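Local coordinates for succinate dehydrogenase subunit A (PDB 6LUM), which probably oxidises succinate to fumarate as the flavoprotein subunit of succinate dehydrogenase, passing the electrons to its bound flavin-adenine dinucleotide, at residues D[64-69]-D[118-123]; D[161-166]-D[184-189]; D[191-196]-D[430-435]. All coordinates share one frame; numbering follows the deposited sequence.

Overall arrangement
The three contacts follow one another along the chain, and interaction 1 stands apart from the other two. Its centre is about 43 Å from that of interaction 2 and about 47 Å from that of interaction 3. It joins helix 63-73 to the loop 118-123. Interactions 2 and 3 have centres about 11 Å apart and touch each other. Both belong to one mixed sheet, in which strands 175-185 and 191-195 are neighbours. Interaction 2 lies in the hairpin of strands 162-172 and 175-185. Interaction 3 packs helix 433-443 and the turn before it against the same sheet. The hairpin thus meets the adenine end of FAD, while interaction 1 lies across the chain's centre, toward the flavin end.

Interaction 1. Residues D[64-69]-D[118-123]; sequences EWHTFD and GGHTRD
D69 OD1 receives two bonds from T121, one from the backbone and one from the side chain. They join helix 63-73 to the loop between strands 114-115 and 132-133 of the FAD-binding domain. The bond from T121 N measures 2.7 Å to D69 OD1, but it is weak because its N-H...O angle is only 125°. The hydroxyl T121 OG1 donates to D69 OD1 over 3.2 Å and comes from above the carboxylate plane. T121 holds OG1 between the backbone N and the carbonyl carbon (chi1 72°), within reach of D69 OD1. The same OG1 has a weak bond from G125 N.

One turn earlier, W65 lies alongside R122 and D123. One face of the indole takes D123 CB. The outer rim of its six-membered ring meets R122, with W65 CH2 3.4 Å from R122 NH1, near the guanidinium plane. An alanine in place of W65 would take the indole from beside R122 NH1, which would probably leave the guanidinium freer to turn and uncover D123.

H66 and H120 run side by side next to the aspartate contact. Both side chains also touch C52, and the side chain of H120 is about 9 Å from FAD. Their ring planes are turned 56° against each other. H120 CE1 lies 4.0 Å from both H66 CD2 and H66 NE2.

Interaction 2. Residues D[161-166]-D[184-189]; sequences EFYALD and YELATG. With FAD (flavin-adenine dinucleotide), chain Y.
F162 and E185 form an antiparallel non-hydrogen-bonded pair where strands 162-172 and 175-185 make a beta hairpin. Their side chains lie side by side on the same face of the sheet, and this is the closely packed part. E185 CB sits over one face of the F162 ring, 4.2 Å from its centroid. E185 CG, anti to the backbone N (chi1 -171°), comes within 3.6 Å of F162 CE1. H192 meets the F162 ring edge-to-face and makes a weak bond to E185 OE1.

On the other face L165 CD1 rests 3.8 Å from Y184 CB, and helix 503-527 packs on both. Y163 CE1 lies 4.0 Å from L186 CB. A classic beta bulge puts L165 and D166 together opposite I182. L186 N donates to E161 O over 3.1 Å, with an N-H...O angle of 168°. Beyond it the chain turns into the looser, partly exposed segment 187-189, which makes no close contact with 161-166. E161 OE2 forms a salt bridge with R74 of succinate dehydrogenase subunit B, a neighbouring chain.

A164 N gives a weak bond of 3.3 Å to N1A of FAD, and F162 O lies near the adenine C2A. Within this hairpin the polar contact with the adenine thus comes from the main chain. The donor is a backbone amide, so the bond would probably not need a polar side chain at this position.

Interaction 3. Residues D[191-196]-D[430-435]; sequences IHVFHA and NPAEMV
I191 and V435 cross obliquely where the mixed four-stranded sheet meets the start of helix 433-443. I191 and V193 point from strand 191-195 toward residues 430-435, while H192 and F194 lie on the other face. I191 presents two methyl groups. Its CD1 lies 4.1 Å from V435 CG1, and its CG2 lies 4.1 Å from A432 CB. V435 has CG1 anti to the backbone N (chi1 162°), which sets this methyl against both branches of I191.

V193 is forked across the next two residues. Its CG2 faces A432 CB at 4.2 Å, and its CG1 approaches P431 CG more loosely. I2 touches both V193 and A432 nearby.

The helix side is shaped by a type I turn from N430 to E433, closed by the bond from E433 N to N430 O. A432 stands at the N-cap position, so its methyl meets the strand just as the helix begins. No hydrogen bond joins the two segments, and the fit is almost wholly apolar.

The far end of the contact is different in shape. The side chains of H195 and P431 cross at about a right angle. P431 CG meets the imidazole at its edge, near the ring plane, 4.1 Å from H195 NE2.

Interaction 1. Residues D[64-69]-D[118-123]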
# COMPACT_ATOMS: atom_id res chain seq x y z
N GLU D 64 43.71 -3.72 -16.28
CA GLU D 64 44.77 -4.60 -16.76
C GLU D 64 45.92 -4.67 -15.77
O GLU D 64 46.53 -5.73 -15.60
CB GLU D 64 45.26 -4.14 -18.13
CG GLU D 64 46.08 -5.19 -18.85
CD GLU D 64 47.55 -5.14 -18.49
OE1 GLU D 64 48.15 -6.21 -18.28
OE2 GLU D 64 48.12 -4.03 -18.44
N TRP D 65 46.23 -3.57 -15.10
CA TRP D 65 47.28 -3.61 -14.09
C TRP D 65 46.83 -4.43 -12.89
O TRP D 65 47.62 -5.17 -12.29
CB TRP D 65 47.67 -2.20 -13.68
CG TRP D 65 47.99 -1.30 -14.84
CD1 TRP D 65 48.49 -1.68 -16.05
CD2 TRP D 65 47.82 0.12 -14.92
NE1 TRP D 65 48.64 -0.59 -16.87
CE2 TRP D 65 48.23 0.52 -16.20
CE3 TRP D 65 47.35 1.09 -14.03
CZ2 TRP D 65 48.21 1.85 -16.60
CZ3 TRP D 65 47.33 2.40 -14.43
CH2 TRP D 65 47.75 2.77 -15.71
N HIS D 66 45.54 -4.33 -12.54
CA HIS D 66 44.98 -5.19 -11.50
C HIS D 66 45.10 -6.66 -11.88
O HIS D 66 45.48 -7.49 -11.06
CB HIS D 66 43.51 -4.82 -11.28
CG HIS D 66 42.93 -5.40 -10.03
ND1 HIS D 66 41.58 -5.61 -9.87
CD2 HIS D 66 43.51 -5.79 -8.87
CE1 HIS D 66 41.35 -6.12 -8.67
NE2 HIS D 66 42.51 -6.24 -8.05
N THR D 67 44.76 -6.99 -13.12
CA THR D 67 44.85 -8.37 -13.58
C THR D 67 46.28 -8.87 -13.53
O THR D 67 46.54 -10.00 -13.09
CB THR D 67 44.29 -8.48 -15.00
OG1 THR D 67 42.89 -8.20 -14.97
CG2 THR D 67 44.50 -9.86 -15.54
N PHE D 68 47.23 -8.05 -13.97
CA PHE D 68 48.62 -8.49 -13.91
C PHE D 68 49.06 -8.70 -12.48
O PHE D 68 49.81 -9.63 -12.18
CB PHE D 68 49.55 -7.49 -14.59
CG PHE D 68 51.00 -7.76 -14.32
CD1 PHE D 68 51.70 -8.68 -15.07
CD2 PHE D 68 51.66 -7.10 -13.30
CE1 PHE D 68 53.02 -8.93 -14.82
CE2 PHE D 68 52.99 -7.36 -13.05
CZ PHE D 68 53.67 -8.27 -13.81
N ASP D 69 48.63 -7.83 -11.57
CA ASP D 69 49.10 -7.96 -10.19
C ASP D 69 48.49 -9.18 -9.52
O ASP D 69 49.17 -9.87 -8.76
CB ASP D 69 48.78 -6.69 -9.41
CG ASP D 69 49.86 -6.35 -8.43
OD1 ASP D 69 50.07 -5.15 -8.18
OD2 ASP D 69 50.51 -7.28 -7.92
N GLY D 118 49.02 -3.01 0.34
CA GLY D 118 49.82 -4.18 0.03
C GLY D 118 50.56 -4.19 -1.29
O GLY D 118 51.21 -3.20 -1.65
N GLY D 119 50.46 -5.29 -2.01
CA GLY D 119 51.19 -5.44 -3.25
C GLY D 119 50.42 -5.04 -4.49
O GLY D 119 50.40 -5.79 -5.47
N HIS D 120 49.77 -3.89 -4.45
CA HIS D 120 49.15 -3.32 -5.64
C HIS D 120 50.12 -2.35 -6.29
O HIS D 120 50.68 -1.49 -5.60
CB HIS D 120 47.84 -2.62 -5.29
CG HIS D 120 46.72 -3.56 -4.96
ND1 HIS D 120 46.24 -4.49 -5.86
CD2 HIS D 120 45.99 -3.71 -3.83
CE1 HIS D 120 45.26 -5.17 -5.29
NE2 HIS D 120 45.08 -4.72 -4.07
N THR D 121 50.32 -2.48 -7.59
CA THR D 121 51.33 -1.73 -8.32
C THR D 121 50.69 -0.76 -9.30
O THR D 121 49.51 -0.86 -9.64
CB THR D 121 52.28 -2.65 -9.09
OG1 THR D 121 51.58 -3.22 -10.20
CG2 THR D 121 52.80 -3.75 -8.19
N ARG D 122 51.50 0.19 -9.76
CA ARG D 122 51.04 1.21 -10.69
C ARG D 122 50.71 0.56 -12.02
O ARG D 122 49.55 0.53 -12.42
CB ARG D 122 52.11 2.29 -10.87
CG ARG D 122 51.80 3.30 -11.95
CD ARG D 122 50.53 4.07 -11.65
NE ARG D 122 50.62 5.45 -12.13
CZ ARG D 122 50.31 5.82 -13.37
NH1 ARG D 122 49.88 4.93 -14.25
NH2 ARG D 122 50.42 7.09 -13.72
N ASP D 123 51.72 0.01 -12.68
CA ASP D 123 51.49 -0.79 -13.88
C ASP D 123 52.71 -1.69 -14.09
O ASP D 123 53.77 -1.21 -14.50
CB ASP D 123 51.23 0.09 -15.10
CG ASP D 123 52.13 1.29 -15.16
OD1 ASP D 123 51.93 2.13 -16.06
OD2 ASP D 123 53.03 1.40 -14.31

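Interaction 2. Residues D[161-166]-D[184-189]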
# COMPACT_ATOMS: atom_id res chain seq x y z
N GLU D 161 20.53 -21.79 11.85
CA GLU D 161 20.99 -22.89 12.67
C GLU D 161 20.48 -24.23 12.13
O GLU D 161 19.81 -25.00 12.81
CB GLU D 161 20.61 -22.67 14.13
CG GLU D 161 21.39 -21.53 14.72
CD GLU D 161 20.99 -21.21 16.13
OE1 GLU D 161 19.96 -21.73 16.59
OE2 GLU D 161 21.72 -20.44 16.79
N PHE D 162 20.85 -24.49 10.88
CA PHE D 162 20.57 -25.73 10.17
C PHE D 162 21.90 -26.27 9.66
O PHE D 162 22.38 -25.83 8.62
CB PHE D 162 19.64 -25.50 8.99
CG PHE D 162 18.20 -25.65 9.31
CD1 PHE D 162 17.59 -24.83 10.23
CD2 PHE D 162 17.43 -26.58 8.67
CE1 PHE D 162 16.26 -24.95 10.51
CE2 PHE D 162 16.11 -26.69 8.95
CZ PHE D 162 15.53 -25.88 9.86
N TYR D 163 22.50 -27.22 10.36
CA TYR D 163 23.78 -27.76 9.93
C TYR D 163 23.56 -28.71 8.77
O TYR D 163 23.24 -29.87 8.97
CB TYR D 163 24.48 -28.47 11.08
CG TYR D 163 24.92 -27.57 12.20
CD1 TYR D 163 24.00 -26.83 12.91
CD2 TYR D 163 26.24 -27.47 12.55
CE1 TYR D 163 24.38 -26.01 13.92
CE2 TYR D 163 26.64 -26.67 13.57
CZ TYR D 163 25.70 -25.93 14.25
OH TYR D 163 26.10 -25.11 15.27
N ALA D 164 23.73 -28.22 7.54
CA ALA D 164 23.61 -29.08 6.38
C ALA D 164 24.68 -30.16 6.40
O ALA D 164 25.86 -29.88 6.24
CB ALA D 164 23.73 -28.28 5.09
N LEU D 165 24.26 -31.41 6.58
CA LEU D 165 25.18 -32.51 6.81
C LEU D 165 25.45 -33.37 5.59
O LEU D 165 26.46 -34.07 5.56
CB LEU D 165 24.66 -33.41 7.93
CG LEU D 165 24.77 -32.82 9.33
CD1 LEU D 165 24.18 -33.75 10.35
CD2 LEU D 165 26.21 -32.53 9.64
N ASP D 166 24.58 -33.36 4.59
CA ASP D 166 24.84 -34.21 3.43
C ASP D 166 24.10 -33.68 2.23
O ASP D 166 23.19 -32.86 2.35
CB ASP D 166 24.44 -35.66 3.71
CG ASP D 166 25.32 -36.65 3.00
OD1 ASP D 166 24.99 -37.85 3.02
OD2 ASP D 166 26.34 -36.23 2.43
N TYR D 184 20.31 -30.65 9.51
CA TYR D 184 20.03 -31.02 10.89
C TYR D 184 19.67 -29.75 11.65
O TYR D 184 20.53 -28.90 11.87
CB TYR D 184 21.24 -31.71 11.51
CG TYR D 184 21.14 -32.01 12.98
CD1 TYR D 184 20.78 -33.27 13.41
CD2 TYR D 184 21.45 -31.06 13.92
CE1 TYR D 184 20.72 -33.56 14.75
CE2 TYR D 184 21.38 -31.34 15.26
CZ TYR D 184 21.01 -32.59 15.66
OH TYR D 184 20.95 -32.87 17.00
N GLU D 185 18.41 -29.62 12.04
CA GLU D 185 17.98 -28.45 12.79
C GLU D 185 18.53 -28.51 14.20
O GLU D 185 18.18 -29.41 14.96
CB GLU D 185 16.47 -28.37 12.82
CG GLU D 185 15.95 -27.09 13.39
CD GLU D 185 14.45 -27.09 13.53
OE1 GLU D 185 13.86 -28.19 13.64
OE2 GLU D 185 13.84 -26.00 13.53
N LEU D 186 19.38 -27.55 14.56
CA LEU D 186 19.99 -27.57 15.88
C LEU D 186 18.94 -27.44 16.97
O LEU D 186 19.05 -28.06 18.03
CB LEU D 186 21.01 -26.45 16.02
CG LEU D 186 21.58 -26.21 17.41
CD1 LEU D 186 22.69 -27.17 17.70
CD2 LEU D 186 22.07 -24.80 17.56
N ALA D 187 17.90 -26.64 16.73
CA ALA D 187 16.98 -26.24 17.79
C ALA D 187 16.06 -27.37 18.23
O ALA D 187 15.60 -27.37 19.37
CB ALA D 187 16.15 -25.05 17.34
N THR D 188 15.76 -28.31 17.34
CA THR D 188 14.82 -29.38 17.65
C THR D 188 15.40 -30.77 17.53
O THR D 188 14.80 -31.71 18.05
CB THR D 188 13.59 -29.30 16.74
OG1 THR D 188 13.99 -29.54 15.39
CG2 THR D 188 12.96 -27.94 16.82
N GLY D 189 16.54 -30.93 16.87
CA GLY D 189 17.10 -32.25 16.67
C GLY D 189 16.54 -33.00 15.50
O GLY D 189 16.84 -34.19 15.34
PA FAD Y . 32.04 -17.11 5.30
O1A FAD Y . 31.68 -15.65 5.40
O2A FAD Y . 33.43 -17.57 5.67
O5B FAD Y . 30.98 -17.95 6.16
C5B FAD Y . 30.40 -19.15 5.64
C4B FAD Y . 28.89 -19.12 5.87
O4B FAD Y . 28.31 -20.34 5.42
C3B FAD Y . 28.56 -18.95 7.34
O3B FAD Y . 27.91 -17.69 7.55
C2B FAD Y . 27.68 -20.14 7.71
O2B FAD Y . 26.39 -19.75 8.20
C1B FAD Y . 27.52 -20.96 6.44
N9A FAD Y . 27.98 -22.35 6.67
C8A FAD Y . 29.26 -22.74 6.79
N7A FAD Y . 29.34 -24.08 7.00
C5A FAD Y . 28.09 -24.57 7.02
C6A FAD Y . 27.46 -25.90 7.19
N6A FAD Y . 28.21 -27.00 7.40
N1A FAD Y . 26.11 -25.96 7.14
C2A FAD Y . 25.35 -24.87 6.94
N3A FAD Y . 25.86 -23.63 6.78
C4A FAD Y . 27.19 -23.42 6.80
N1 FAD Y . 39.40 -10.99 2.93
C2 FAD Y . 39.62 -9.80 2.32
O2 FAD Y . 39.46 -9.72 1.08
N3 FAD Y . 40.00 -8.70 2.99
C4 FAD Y . 40.19 -8.70 4.32
O4 FAD Y . 40.54 -7.66 4.92
C4X FAD Y . 39.97 -9.97 5.06
N5 FAD Y . 40.15 -10.06 6.40
C5X FAD Y . 39.94 -11.23 7.05
C6 FAD Y . 40.13 -11.29 8.42
C7 FAD Y . 39.92 -12.49 9.10
C7M FAD Y . 40.12 -12.56 10.59
C8 FAD Y . 39.50 -13.71 8.35
C8M FAD Y . 39.27 -15.00 9.08
C9 FAD Y . 39.31 -13.64 6.97
C9A FAD Y . 39.52 -12.45 6.30
N10 FAD Y . 39.33 -12.38 4.90
C10 FAD Y . 39.56 -11.14 4.26
C1' FAD Y . 38.92 -13.56 4.14
C2' FAD Y . 37.54 -13.32 3.53
O2' FAD Y . 36.69 -12.72 4.51
C3' FAD Y . 36.92 -14.62 3.05
O3' FAD Y . 37.45 -14.95 1.76
C4' FAD Y . 35.41 -14.50 2.96
O4' FAD Y . 34.91 -13.86 4.14
C5' FAD Y . 34.76 -15.88 2.83
O5' FAD Y . 33.39 -15.79 3.21
P FAD Y . 32.29 -16.76 2.53
O1P FAD Y . 31.16 -15.91 2.01
O2P FAD Y . 33.01 -17.71 1.61
O3P FAD Y . 31.74 -17.60 3.79

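Interaction 3. Residues D[191-196]-D[430-435]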
# COMPACT_ATOMS: atom_id res chain seq x y z
N ILE D 191 15.83 -33.97 11.47
CA ILE D 191 16.48 -34.02 10.17
C ILE D 191 15.51 -33.47 9.14
O ILE D 191 14.32 -33.81 9.16
CB ILE D 191 16.90 -35.45 9.82
CG1 ILE D 191 17.52 -36.14 11.03
CG2 ILE D 191 17.88 -35.45 8.68
CD1 ILE D 191 18.84 -35.58 11.43
N HIS D 192 16.00 -32.62 8.26
CA HIS D 192 15.19 -32.07 7.19
C HIS D 192 15.81 -32.44 5.86
O HIS D 192 17.03 -32.53 5.74
CB HIS D 192 15.09 -30.56 7.28
CG HIS D 192 14.45 -30.06 8.53
ND1 HIS D 192 13.40 -29.18 8.52
CD2 HIS D 192 14.71 -30.32 9.83
CE1 HIS D 192 13.04 -28.91 9.76
NE2 HIS D 192 13.82 -29.59 10.57
N VAL D 193 14.97 -32.63 4.86
CA VAL D 193 15.42 -32.91 3.50
C VAL D 193 14.87 -31.81 2.62
O VAL D 193 13.65 -31.68 2.48
CB VAL D 193 14.96 -34.28 3.01
CG1 VAL D 193 15.74 -34.66 1.79
CG2 VAL D 193 15.13 -35.31 4.09
N PHE D 194 15.75 -31.01 2.04
CA PHE D 194 15.37 -29.96 1.11
C PHE D 194 15.61 -30.49 -0.28
O PHE D 194 16.76 -30.62 -0.70
CB PHE D 194 16.19 -28.69 1.34
CG PHE D 194 15.98 -28.07 2.68
CD1 PHE D 194 16.61 -28.56 3.79
CD2 PHE D 194 15.17 -26.97 2.81
CE1 PHE D 194 16.41 -27.99 5.01
CE2 PHE D 194 14.98 -26.40 4.02
CZ PHE D 194 15.60 -26.91 5.12
N HIS D 195 14.55 -30.81 -1.00
CA HIS D 195 14.69 -31.26 -2.37
C HIS D 195 14.66 -30.06 -3.29
O HIS D 195 13.73 -29.25 -3.24
CB HIS D 195 13.60 -32.27 -2.73
CG HIS D 195 13.98 -33.68 -2.42
ND1 HIS D 195 14.89 -34.39 -3.17
CD2 HIS D 195 13.61 -34.50 -1.41
CE1 HIS D 195 15.06 -35.59 -2.65
NE2 HIS D 195 14.29 -35.69 -1.58
N ALA D 196 15.69 -29.92 -4.11
CA ALA D 196 15.87 -28.72 -4.90
C ALA D 196 16.22 -29.08 -6.33
O ALA D 196 16.48 -30.24 -6.65
CB ALA D 196 16.96 -27.84 -4.30
N ASN D 430 14.59 -42.96 0.75
CA ASN D 430 14.74 -42.30 2.04
C ASN D 430 16.14 -41.69 2.20
O ASN D 430 16.96 -42.23 2.95
CB ASN D 430 14.39 -43.25 3.19
CG ASN D 430 15.08 -44.60 3.10
OD1 ASN D 430 16.27 -44.71 2.86
ND2 ASN D 430 14.30 -45.66 3.28
N PRO D 431 16.43 -40.59 1.51
CA PRO D 431 17.82 -40.11 1.44
C PRO D 431 18.46 -39.85 2.79
O PRO D 431 19.68 -39.92 2.90
CB PRO D 431 17.71 -38.82 0.62
CG PRO D 431 16.32 -38.78 0.10
CD PRO D 431 15.49 -39.57 1.04
N ALA D 432 17.67 -39.56 3.82
CA ALA D 432 18.21 -39.26 5.13
C ALA D 432 18.64 -40.50 5.89
O ALA D 432 18.97 -40.38 7.08
CB ALA D 432 17.18 -38.49 5.95
N GLU D 433 18.65 -41.67 5.26
CA GLU D 433 18.96 -42.90 5.99
C GLU D 433 20.37 -42.86 6.55
O GLU D 433 20.59 -43.17 7.73
CB GLU D 433 18.77 -44.11 5.07
N MET D 434 21.34 -42.49 5.72
CA MET D 434 22.72 -42.45 6.19
C MET D 434 22.90 -41.45 7.31
O MET D 434 23.57 -41.74 8.31
CB MET D 434 23.66 -42.11 5.03
CG MET D 434 25.13 -42.09 5.45
SD MET D 434 26.13 -41.00 4.44
CE MET D 434 26.44 -39.67 5.60
N VAL D 435 22.31 -40.26 7.19
CA VAL D 435 22.51 -39.23 8.20
C VAL D 435 21.86 -39.64 9.51
O VAL D 435 22.44 -39.45 10.59
CB VAL D 435 21.99 -37.87 7.70
CG1 VAL D 435 21.80 -36.92 8.85
CG2 VAL D 435 22.96 -37.28 6.71